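Local coordinates for enoyl-[acyl-carrier-protein] reductase [FMN] (Thermotoga maritima, PDB 5GVJ) that probably reduces enoyl-[acyl-carrier-protein] with NADH by way of a bound FMN cofactor, as an FabK-type enoyl reductase, at residues A[2-6]-A[7-11]; A[260-264]-A[265-269]; A[297-300]-A[301-305]. The protein carries 1 engineered substitution. One frame throughout, in Å; residues are numbered along the deposited sequence.

Following the chain from the N terminus, contact 1 joins the extended residues 2-6 to the first helix, contact 2 winds up the end of helix 260-265 and turns into the loop beyond it, and contact 3 lies within the long C-terminal helix 290-309. Each is local and spans a few residues; the three come in series, so none nests in or crosses another. Contacts 1 and 3 nevertheless meet in space, where Val-3 CG1 packs 3.7 Å from Phe-301 CE2, tying the N-terminal segment to the C-terminal helix beside the second subunit. Contact 2 stands apart, its centre about 35 Å from that of contact 1, across the centre of the chain.

Contact 1 (A[2-6]-A[7-11]); sequences TVRTR and VTDLL
Arg-4 and Asp-9 form the charged part of this contact. The arginine chain runs out fully extended, with CG trans to the backbone N (chi1 -172°), and crosses the aspartate at about a right angle. Its NE lies 2.9 Å from Asp-9 OD1, meeting the syn lone pair of that oxygen, while NH2 adds a weak bond to the same atom. NE also bonds weakly to OD2, and the guanidinium and carboxylate planes stand 71° apart, so the two groups are not coplanar.

The second group of bonds starts at Thr-5. Its OG1, placed between the backbone N and the carbonyl carbon (chi1 79°), accepts from Val-7 N at 2.9 Å and weakly from Thr-8 N at 3.4 Å. The same hydroxyl gives its proton to Glu-188 O, so three partners fix its rotation. Thr-8 OG1 lies 3.0 Å from Thr-5 O; that oxygen accepts from Asp-9 N at 3.1 Å. Arg-6 O takes Leu-10 N at 2.8 Å, continuing the helical bonding, whereas the Arg-6 guanidinium leaves the contact for Glu-188 and Asn-164 O.

On the buried side Val-3 and Thr-8 touch Pro-16, and Val-7 touches Pro-166, in loops that lead into barrel strands. The whole is a threonine N-cap opening helix 6-11, which packs at the N-terminal end of the strands of the TIM barrel.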
ATOM      1  N   THR A   2      17.748   3.921 -18.697  1.00 42.93           N
ATOM      2  CA  THR A   2      17.977   4.477 -17.370  1.00 37.21           C
ATOM      3  C   THR A   2      17.130   5.728 -17.141  1.00 35.65           C
ATOM      4  O   THR A   2      16.846   6.489 -18.071  1.00 39.65           O
ATOM      5  CB  THR A   2      19.447   4.847 -17.157  1.00 35.48           C
ATOM      6  OG1 THR A   2      19.744   6.034 -17.906  1.00 43.68           O
ATOM      7  CG2 THR A   2      20.348   3.709 -17.620  1.00 37.02           C
ATOM      8  N   VAL A   3      16.735   5.936 -15.890  1.00 30.19           N
ATOM      9  CA  VAL A   3      15.913   7.073 -15.508  1.00 26.77           C
ATOM     10  C   VAL A   3      16.699   7.897 -14.498  1.00 27.03           C
ATOM     11  O   VAL A   3      17.447   7.353 -13.681  1.00 27.18           O
ATOM     12  CB  VAL A   3      14.539   6.623 -14.958  1.00 29.73           C
ATOM     13  CG1 VAL A   3      14.177   5.244 -15.497  1.00 22.79           C
ATOM     14  CG2 VAL A   3      14.467   6.663 -13.440  1.00 29.03           C
ATOM     15  N   ARG A   4      16.575   9.210 -14.599  1.00 23.67           N
ATOM     16  CA  ARG A   4      17.293  10.136 -13.739  1.00 21.67           C
ATOM     17  C   ARG A   4      16.301  10.785 -12.785  1.00 19.12           C
ATOM     18  O   ARG A   4      15.209  11.170 -13.199  1.00 22.29           O
ATOM     19  CB  ARG A   4      18.004  11.196 -14.583  1.00 26.62           C
ATOM     20  CG  ARG A   4      18.927  12.096 -13.804  1.00 23.16           C
ATOM     21  CD  ARG A   4      19.622  13.095 -14.725  1.00 33.01           C
ATOM     22  NE  ARG A   4      20.475  14.003 -13.963  1.00 35.27           N
ATOM     23  CZ  ARG A   4      21.389  14.801 -14.503  1.00 38.13           C
ATOM     24  NH1 ARG A   4      21.567  14.812 -15.819  1.00 35.26           N
ATOM     25  NH2 ARG A   4      22.127  15.578 -13.725  1.00 38.42           N
ATOM     26  N   THR A   5      16.649  10.867 -11.501  1.00 20.05           N
ATOM     27  CA  THR A   5      15.781  11.519 -10.522  1.00 16.10           C
ATOM     28  C   THR A   5      16.635  12.366  -9.592  1.00 18.69           C
ATOM     29  O   THR A   5      17.865  12.288  -9.606  1.00 17.35           O
ATOM     30  CB  THR A   5      14.973  10.524  -9.684  1.00 16.41           C
ATOM     31  OG1 THR A   5      15.804   9.975  -8.655  1.00 16.09           O
ATOM     32  CG2 THR A   5      14.421   9.368 -10.548  1.00 16.71           C
ATOM     33  N   ARG A   6      15.975  13.167  -8.744  1.00 14.18           N
ATOM     34  CA  ARG A   6      16.739  13.885  -7.726  1.00 15.11           C
ATOM     35  C   ARG A   6      17.575  12.935  -6.873  1.00 15.66           C
ATOM     36  O   ARG A   6      18.624  13.332  -6.348  1.00 16.17           O
ATOM     37  CB  ARG A   6      15.813  14.700  -6.827  1.00 14.80           C
ATOM     38  CG  ARG A   6      15.113  15.854  -7.529  1.00 20.18           C
ATOM     39  CD  ARG A   6      13.861  16.279  -6.738  1.00 21.53           C
ATOM     40  NE  ARG A   6      14.175  17.065  -5.579  1.00 26.73           N
ATOM     41  CZ  ARG A   6      13.421  17.167  -4.488  1.00 26.22           C
ATOM     42  NH1 ARG A   6      12.281  16.486  -4.343  1.00 22.41           N
ATOM     43  NH2 ARG A   6      13.844  17.953  -3.523  1.00 20.66           N
ATOM     44  N   VAL A   7      17.134  11.684  -6.716  1.00 13.77           N
ATOM     45  CA  VAL A   7      17.872  10.775  -5.840  1.00 12.91           C
ATOM     46  C   VAL A   7      19.137  10.282  -6.525  1.00 13.72           C
ATOM     47  O   VAL A   7      20.199  10.198  -5.900  1.00 15.94           O
ATOM     48  CB  VAL A   7      16.981   9.607  -5.376  1.00 14.30           C
ATOM     49  CG1 VAL A   7      17.824   8.561  -4.643  1.00 17.06           C
ATOM     50  CG2 VAL A   7      15.873  10.131  -4.466  1.00 11.65           C
ATOM     51  N   THR A   8      19.068   9.950  -7.818  1.00 15.66           N
ATOM     52  CA  THR A   8      20.313   9.553  -8.478  1.00 16.59           C
ATOM     53  C   THR A   8      21.300  10.719  -8.534  1.00 18.41           C
ATOM     54  O   THR A   8      22.518  10.509  -8.449  1.00 17.40           O
ATOM     55  CB  THR A   8      20.041   8.998  -9.882  1.00 16.93           C
ATOM     56  OG1 THR A   8      19.502  10.018 -10.733  1.00 17.74           O
ATOM     57  CG2 THR A   8      19.073   7.840  -9.813  1.00 15.74           C
ATOM     58  N   ASP A   9      20.796  11.952  -8.636  1.00 18.74           N
ATOM     59  CA  ASP A   9      21.677  13.115  -8.580  1.00 18.08           C
ATOM     60  C   ASP A   9      22.264  13.287  -7.188  1.00 18.88           C
ATOM     61  O   ASP A   9      23.475  13.476  -7.034  1.00 20.84           O
ATOM     62  CB  ASP A   9      20.915  14.371  -8.989  1.00 19.00           C
ATOM     63  CG  ASP A   9      20.601  14.397 -10.459  1.00 25.40           C
ATOM     64  OD1 ASP A   9      21.426  13.882 -11.240  1.00 28.75           O
ATOM     65  OD2 ASP A   9      19.537  14.941 -10.826  1.00 32.60           O
ATOM     66  N   LEU A  10      21.413  13.231  -6.162  1.00 16.89           N
ATOM     67  CA  LEU A  10      21.874  13.397  -4.790  1.00 17.20           C
ATOM     68  C   LEU A  10      22.927  12.363  -4.436  1.00 17.43           C
ATOM     69  O   LEU A  10      23.967  12.688  -3.852  1.00 19.48           O
ATOM     70  CB  LEU A  10      20.695  13.280  -3.833  1.00 14.63           C
ATOM     71  CG  LEU A  10      21.003  13.323  -2.341  1.00 18.37           C
ATOM     72  CD1 LEU A  10      21.501  14.715  -1.954  1.00 24.74           C
ATOM     73  CD2 LEU A  10      19.742  12.959  -1.552  1.00 18.56           C
ATOM     74  N   LEU A  11      22.660  11.103  -4.756  1.00 16.52           N
ATOM     75  CA  LEU A  11      23.515  10.009  -4.324  1.00 18.83           C
ATOM     76  C   LEU A  11      24.631   9.700  -5.312  1.00 17.74           C
ATOM     77  O   LEU A  11      25.497   8.874  -5.004  1.00 18.40           O
ATOM     78  CB  LEU A  11      22.662   8.758  -4.094  1.00 21.67           C
ATOM     79  CG  LEU A  11      22.149   8.482  -2.674  1.00 26.23           C
ATOM     80  CD1 LEU A  11      21.985   9.730  -1.839  1.00 16.84           C
ATOM     81  CD2 LEU A  11      20.880   7.659  -2.706  1.00 13.45           C
TER

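Contact 2 (A[260-264]-A[265-269]); sequences SLRRA and VVEGD
Arg-262 lays the base of its chain against Val-266, CG 3.7 Å from CG2 of the valine. A bend at chi3 (62°) then carries the guanidinium toward Glu-267, one residue further on. There NH1 reaches Glu-267 OE1 at 3.0 Å, on the anti lone pair of that oxygen, and the two planar groups stand 76° apart. The salt bridge, made by a single N-H, links residues five apart.

One residue earlier in each segment, Leu-261 and Val-265 lie side by side and point the same way, with Leu-261 CD1 4.1 Å from Val-265 CG2. Arg-263 and Asp-269 also run alongside each other; their charges are linked only by a long salt bridge, NE to OD2 3.9 Å. Both ends are engaged by the following loop: Arg-263 NE donates to Arg-272 O, Asp-269 OD2 pairs with Arg-272 and OD1 accepts from Glu-271 N.

Past the helix, Gly-268 is the first residue to leave helical backbone angles, with a positive phi of 56°. Its N bonds weakly to Ala-264 O, and Asp-269 N then turns back to Arg-263 O at 3.0 Å, approaching from above the carbonyl plane.

Ala-264 and Val-265 face Tyr-208 of helix 206-214. Trp-24 touches Arg-262 and Val-265, and Leu-261 packs on engineered Ala-276, close to Ala-23 of the FMN site, so helix 260-265 sits between helix 206-214 and the loops beside that site.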
ATOM      1  N   SER A 260      17.199 -14.589  16.925  1.00 40.37           N
ATOM      2  CA  SER A 260      16.291 -15.306  16.030  1.00 36.92           C
ATOM      3  C   SER A 260      16.482 -14.889  14.575  1.00 34.30           C
ATOM      4  O   SER A 260      16.373 -15.726  13.671  1.00 31.35           O
ATOM      5  CB  SER A 260      14.840 -15.104  16.462  1.00 36.82           C
ATOM      6  OG  SER A 260      14.457 -13.741  16.386  1.00 39.73           O
ATOM      7  N   LEU A 261      16.778 -13.609  14.320  1.00 29.75           N
ATOM      8  CA  LEU A 261      17.001 -13.179  12.941  1.00 32.97           C
ATOM      9  C   LEU A 261      18.273 -13.795  12.373  1.00 29.93           C
ATOM     10  O   LEU A 261      18.293 -14.234  11.216  1.00 31.32           O
ATOM     11  CB  LEU A 261      17.054 -11.649  12.848  1.00 33.85           C
ATOM     12  CG  LEU A 261      17.267 -11.097  11.426  1.00 33.42           C
ATOM     13  CD1 LEU A 261      16.074 -11.411  10.513  1.00 30.42           C
ATOM     14  CD2 LEU A 261      17.565  -9.600  11.428  1.00 32.93           C
ATOM     15  N   ARG A 262      19.338 -13.860  13.175  1.00 32.84           N
ATOM     16  CA  ARG A 262      20.576 -14.482  12.712  1.00 30.81           C
ATOM     17  C   ARG A 262      20.370 -15.955  12.375  1.00 29.95           C
ATOM     18  O   ARG A 262      20.934 -16.459  11.396  1.00 26.49           O
ATOM     19  CB  ARG A 262      21.674 -14.334  13.765  1.00 34.02           C
ATOM     20  CG  ARG A 262      23.058 -14.664  13.234  1.00 34.34           C
ATOM     21  CD  ARG A 262      24.030 -15.001  14.360  1.00 42.33           C
ATOM     22  NE  ARG A 262      23.597 -16.191  15.090  1.00 49.62           N
ATOM     23  CZ  ARG A 262      23.926 -17.437  14.764  1.00 48.77           C
ATOM     24  NH1 ARG A 262      24.715 -17.677  13.721  1.00 46.83           N
ATOM     25  NH2 ARG A 262      23.469 -18.449  15.491  1.00 51.51           N
ATOM     26  N   ARG A 263      19.565 -16.663  13.170  1.00 30.00           N
ATOM     27  CA  ARG A 263      19.360 -18.087  12.913  1.00 32.89           C
ATOM     28  C   ARG A 263      18.683 -18.314  11.568  1.00 29.00           C
ATOM     29  O   ARG A 263      18.984 -19.290  10.871  1.00 29.12           O
ATOM     30  CB  ARG A 263      18.542 -18.729  14.037  1.00 35.74           C
ATOM     31  CG  ARG A 263      19.262 -18.847  15.377  1.00 36.37           C
ATOM     32  CD  ARG A 263      18.604 -19.898  16.259  1.00 40.63           C
ATOM     33  NE  ARG A 263      17.322 -19.451  16.796  1.00 45.95           N
ATOM     34  CZ  ARG A 263      17.183 -18.750  17.921  1.00 48.53           C
ATOM     35  NH1 ARG A 263      18.251 -18.405  18.639  1.00 47.48           N
ATOM     36  NH2 ARG A 263      15.971 -18.388  18.335  1.00 48.12           N
ATOM     37  N   ALA A 264      17.760 -17.428  11.184  1.00 30.50           N
ATOM     38  CA  ALA A 264      17.120 -17.564   9.878  1.00 26.92           C
ATOM     39  C   ALA A 264      18.087 -17.202   8.759  1.00 28.28           C
ATOM     40  O   ALA A 264      18.288 -17.983   7.821  1.00 27.65           O
ATOM     41  CB  ALA A 264      15.863 -16.694   9.812  1.00 26.59           C
ATOM     42  N   VAL A 265      18.708 -16.023   8.850  1.00 26.74           N
ATOM     43  CA  VAL A 265      19.564 -15.530   7.773  1.00 27.49           C
ATOM     44  C   VAL A 265      20.807 -16.400   7.617  1.00 24.20           C
ATOM     45  O   VAL A 265      21.163 -16.809   6.505  1.00 26.02           O
ATOM     46  CB  VAL A 265      19.948 -14.058   8.021  1.00 29.84           C
ATOM     47  CG1 VAL A 265      21.024 -13.626   7.029  1.00 26.42           C
ATOM     48  CG2 VAL A 265      18.733 -13.168   7.899  1.00 26.30           C
ATOM     49  N   VAL A 266      21.501 -16.674   8.712  1.00 27.38           N
ATOM     50  CA  VAL A 266      22.780 -17.369   8.612  1.00 31.83           C
ATOM     51  C   VAL A 266      22.596 -18.877   8.573  1.00 30.78           C
ATOM     52  O   VAL A 266      23.236 -19.556   7.770  1.00 28.43           O
ATOM     53  CB  VAL A 266      23.715 -16.951   9.764  1.00 32.41           C
ATOM     54  CG1 VAL A 266      25.050 -17.680   9.650  1.00 38.54           C
ATOM     55  CG2 VAL A 266      23.925 -15.456   9.750  1.00 30.52           C
ATOM     56  N   GLU A 267      21.717 -19.417   9.416  1.00 28.31           N
ATOM     57  CA  GLU A 267      21.565 -20.860   9.563  1.00 34.42           C
ATOM     58  C   GLU A 267      20.364 -21.427   8.815  1.00 35.52           C
ATOM     59  O   GLU A 267      20.226 -22.651   8.747  1.00 32.33           O
ATOM     60  CB  GLU A 267      21.443 -21.232  11.048  1.00 48.55           C
ATOM     61  CG  GLU A 267      22.325 -20.421  11.982  1.00 54.53           C
ATOM     62  CD  GLU A 267      23.556 -21.178  12.440  1.00 57.00           C
ATOM     63  OE1 GLU A 267      24.530 -20.520  12.863  1.00 59.58           O
ATOM     64  OE2 GLU A 267      23.548 -22.428  12.386  1.00 62.89           O
ATOM     65  N   GLY A 268      19.490 -20.584   8.265  1.00 27.94           N
ATOM     66  CA  GLY A 268      18.281 -21.103   7.644  1.00 29.44           C
ATOM     67  C   GLY A 268      17.435 -21.957   8.564  1.00 30.60           C
ATOM     68  O   GLY A 268      16.822 -22.930   8.113  1.00 30.90           O
ATOM     69  N   ASP A 269      17.380 -21.611   9.847  1.00 28.26           N
ATOM     70  CA  ASP A 269      16.698 -22.423  10.851  1.00 31.76           C
ATOM     71  C   ASP A 269      15.188 -22.200  10.753  1.00 32.88           C
ATOM     72  O   ASP A 269      14.681 -21.154  11.166  1.00 35.38           O
ATOM     73  CB  ASP A 269      17.240 -22.070  12.234  1.00 30.45           C
ATOM     74  CG  ASP A 269      16.564 -22.840  13.356  1.00 37.06           C
ATOM     75  OD1 ASP A 269      15.734 -23.726  13.080  1.00 36.33           O
ATOM     76  OD2 ASP A 269      16.876 -22.560  14.530  1.00 42.11           O
TER

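Contact 3 (A[297-300]-A[301-305]); sequences ILKE and FKETV
Helix 290-309, the C-terminal helix of the chain, carries this contact in two successive turns, where side chains four residues apart reinforce the backbone bonds. On the exposed side Lys-299 stretches out, with CG trans to the backbone N, and then folds at its last torsion (chi4 -65°) so that NZ swings round to Glu-303. NZ meets OE1 at 2.6 Å on the syn side, though 34° out of the carboxylate plane. The other oxygen, Glu-303 OE2, takes a bond of 2.7 Å from a water that also accepts weakly from Lys-299 NZ, closing a small ring round the ion pair.

Thr-304 is used differently. Both its OG1 and its N bond to Glu-300 O, at 2.7 Å and 2.8 Å, and they arrive from opposite faces of the carbonyl plane. The hydroxyl thus donates to a backbone oxygen one turn back, which fixes the rotation of a buried side chain. The Glu-300 carboxylate points elsewhere: OE2 accepts from Arg-177 N and forms a salt bridge with Arg-161 of the second subunit.

Lys-302 keeps its hydrocarbon part against the previous turn, CG 3.2 Å from Leu-298 O. Phe-301 turns into the buried side; Val-305 CG2 lies 4.0 Å above one face of the ring, displaced toward its rim. Phe-183 meets that ring edge-to-face, while Ile-297 and Leu-298 pack on Ile-17 of the first barrel strand.

Ile-312 of the second subunit packs on Phe-301, Lys-302 and Val-305, and Ala-184 of that subunit on Thr-304. The arrangement is that of an amphipathic helix on the outside of a TIM barrel, with an i to i+4 lysine-glutamate salt bridge and a flank built into the dimer interface.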
ATOM      1  N   ILE A 297      13.572  -4.295 -13.659  1.00 14.98           N
ATOM      2  CA  ILE A 297      12.875  -3.157 -13.045  1.00 15.32           C
ATOM      3  C   ILE A 297      12.764  -2.013 -14.040  1.00 17.59           C
ATOM      4  O   ILE A 297      11.685  -1.447 -14.258  1.00 17.11           O
ATOM      5  CB  ILE A 297      13.599  -2.672 -11.774  1.00 18.93           C
ATOM      6  CG1 ILE A 297      13.649  -3.711 -10.653  1.00 17.39           C
ATOM      7  CG2 ILE A 297      12.982  -1.359 -11.272  1.00 16.49           C
ATOM      8  CD1 ILE A 297      12.499  -4.604 -10.609  1.00 23.43           C
ATOM      9  N   LEU A 298      13.898  -1.630 -14.622  1.00 17.53           N
ATOM     10  CA  LEU A 298      13.941  -0.468 -15.500  1.00 22.59           C
ATOM     11  C   LEU A 298      13.083  -0.682 -16.738  1.00 19.59           C
ATOM     12  O   LEU A 298      12.382   0.233 -17.190  1.00 21.73           O
ATOM     13  CB  LEU A 298      15.395  -0.175 -15.883  1.00 19.97           C
ATOM     14  CG  LEU A 298      16.229   0.732 -14.965  1.00 28.95           C
ATOM     15  CD1 LEU A 298      15.859   0.602 -13.507  1.00 31.25           C
ATOM     16  CD2 LEU A 298      17.729   0.473 -15.141  1.00 27.11           C
ATOM     17  N   LYS A 299      13.122  -1.888 -17.298  1.00 17.46           N
ATOM     18  CA  LYS A 299      12.339  -2.172 -18.493  1.00 17.64           C
ATOM     19  C   LYS A 299      10.852  -2.081 -18.194  1.00 18.64           C
ATOM     20  O   LYS A 299      10.092  -1.450 -18.933  1.00 17.61           O
ATOM     21  CB  LYS A 299      12.696  -3.564 -19.030  1.00 19.51           C
ATOM     22  CG  LYS A 299      11.965  -3.954 -20.300  1.00 22.64           C
ATOM     23  CD  LYS A 299      12.563  -5.240 -20.885  1.00 36.55           C
ATOM     24  CE  LYS A 299      11.846  -5.691 -22.153  1.00 36.56           C
ATOM     25  NZ  LYS A 299      10.430  -6.081 -21.871  1.00 43.01           N
ATOM     26  N   GLU A 300      10.422  -2.704 -17.099  1.00 18.00           N
ATOM     27  CA  GLU A 300       9.011  -2.704 -16.755  1.00 16.35           C
ATOM     28  C   GLU A 300       8.546  -1.324 -16.309  1.00 17.74           C
ATOM     29  O   GLU A 300       7.404  -0.942 -16.587  1.00 15.97           O
ATOM     30  CB  GLU A 300       8.752  -3.746 -15.666  1.00 16.66           C
ATOM     31  CG  GLU A 300       7.286  -3.868 -15.262  1.00 18.80           C
ATOM     32  CD  GLU A 300       7.038  -5.044 -14.328  1.00 21.52           C
ATOM     33  OE1 GLU A 300       6.903  -6.181 -14.825  1.00 21.44           O
ATOM     34  OE2 GLU A 300       6.989  -4.832 -13.098  1.00 19.53           O
ATOM     35  N   PHE A 301       9.412  -0.563 -15.629  1.00 15.32           N
ATOM     36  CA  PHE A 301       9.068   0.810 -15.268  1.00 16.64           C
ATOM     37  C   PHE A 301       8.714   1.612 -16.515  1.00 16.90           C
ATOM     38  O   PHE A 301       7.666   2.267 -16.574  1.00 16.93           O
ATOM     39  CB  PHE A 301      10.231   1.460 -14.513  1.00 16.04           C
ATOM     40  CG  PHE A 301      10.078   2.948 -14.330  1.00 16.49           C
ATOM     41  CD1 PHE A 301       9.390   3.459 -13.241  1.00 19.15           C
ATOM     42  CD2 PHE A 301      10.615   3.835 -15.253  1.00 16.37           C
ATOM     43  CE1 PHE A 301       9.251   4.835 -13.069  1.00 14.44           C
ATOM     44  CE2 PHE A 301      10.474   5.196 -15.091  1.00 18.05           C
ATOM     45  CZ  PHE A 301       9.783   5.697 -14.003  1.00 19.08           C
ATOM     46  N   LYS A 302       9.558   1.519 -17.547  1.00 16.67           N
ATOM     47  CA  LYS A 302       9.331   2.259 -18.785  1.00 17.26           C
ATOM     48  C   LYS A 302       8.083   1.771 -19.508  1.00 22.33           C
ATOM     49  O   LYS A 302       7.303   2.584 -20.016  1.00 18.93           O
ATOM     50  CB  LYS A 302      10.563   2.149 -19.687  1.00 18.08           C
ATOM     51  CG  LYS A 302      11.807   2.803 -19.080  1.00 24.07           C
ATOM     52  CD  LYS A 302      13.114   2.239 -19.655  1.00 27.90           C
ATOM     53  CE  LYS A 302      14.319   2.742 -18.879  1.00 34.48           C
ATOM     54  NZ  LYS A 302      15.622   2.294 -19.484  1.00 39.35           N
ATOM     55  N   GLU A 303       7.872   0.449 -19.566  1.00 17.87           N
ATOM     56  CA  GLU A 303       6.648  -0.075 -20.174  1.00 18.21           C
ATOM     57  C   GLU A 303       5.411   0.379 -19.412  1.00 19.24           C
ATOM     58  O   GLU A 303       4.357   0.621 -20.011  1.00 18.99           O
ATOM     59  CB  GLU A 303       6.685  -1.606 -20.230  1.00 20.12           C
ATOM     60  CG  GLU A 303       7.855  -2.147 -21.035  1.00 29.76           C
ATOM     61  CD  GLU A 303       7.975  -3.659 -20.982  1.00 32.16           C
ATOM     62  OE1 GLU A 303       8.563  -4.227 -21.924  1.00 38.34           O
ATOM     63  OE2 GLU A 303       7.497  -4.275 -20.004  1.00 28.80           O
ATOM     64  N   THR A 304       5.506   0.449 -18.082  1.00 15.72           N
ATOM     65  CA  THR A 304       4.372   0.903 -17.288  1.00 17.83           C
ATOM     66  C   THR A 304       4.050   2.365 -17.578  1.00 18.97           C
ATOM     67  O   THR A 304       2.875   2.727 -17.740  1.00 17.04           O
ATOM     68  CB  THR A 304       4.653   0.687 -15.799  1.00 14.82           C
ATOM     69  OG1 THR A 304       4.898  -0.703 -15.573  1.00 14.22           O
ATOM     70  CG2 THR A 304       3.443   1.118 -14.943  1.00 17.60           C
ATOM     71  N   VAL A 305       5.078   3.218 -17.671  1.00 18.75           N
ATOM     72  CA  VAL A 305       4.839   4.639 -17.934  1.00 19.36           C
ATOM     73  C   VAL A 305       4.236   4.835 -19.321  1.00 22.51           C
ATOM     74  O   VAL A 305       3.315   5.646 -19.506  1.00 20.92           O
ATOM     75  CB  VAL A 305       6.140   5.446 -17.759  1.00 18.31           C
ATOM     76  CG1 VAL A 305       5.957   6.875 -18.246  1.00 19.61           C
ATOM     77  CG2 VAL A 305       6.558   5.458 -16.308  1.00 15.55           C
TER
HETATM   78  O   HOH W   1       8.842  -6.337 -18.823  1.00 29.72           O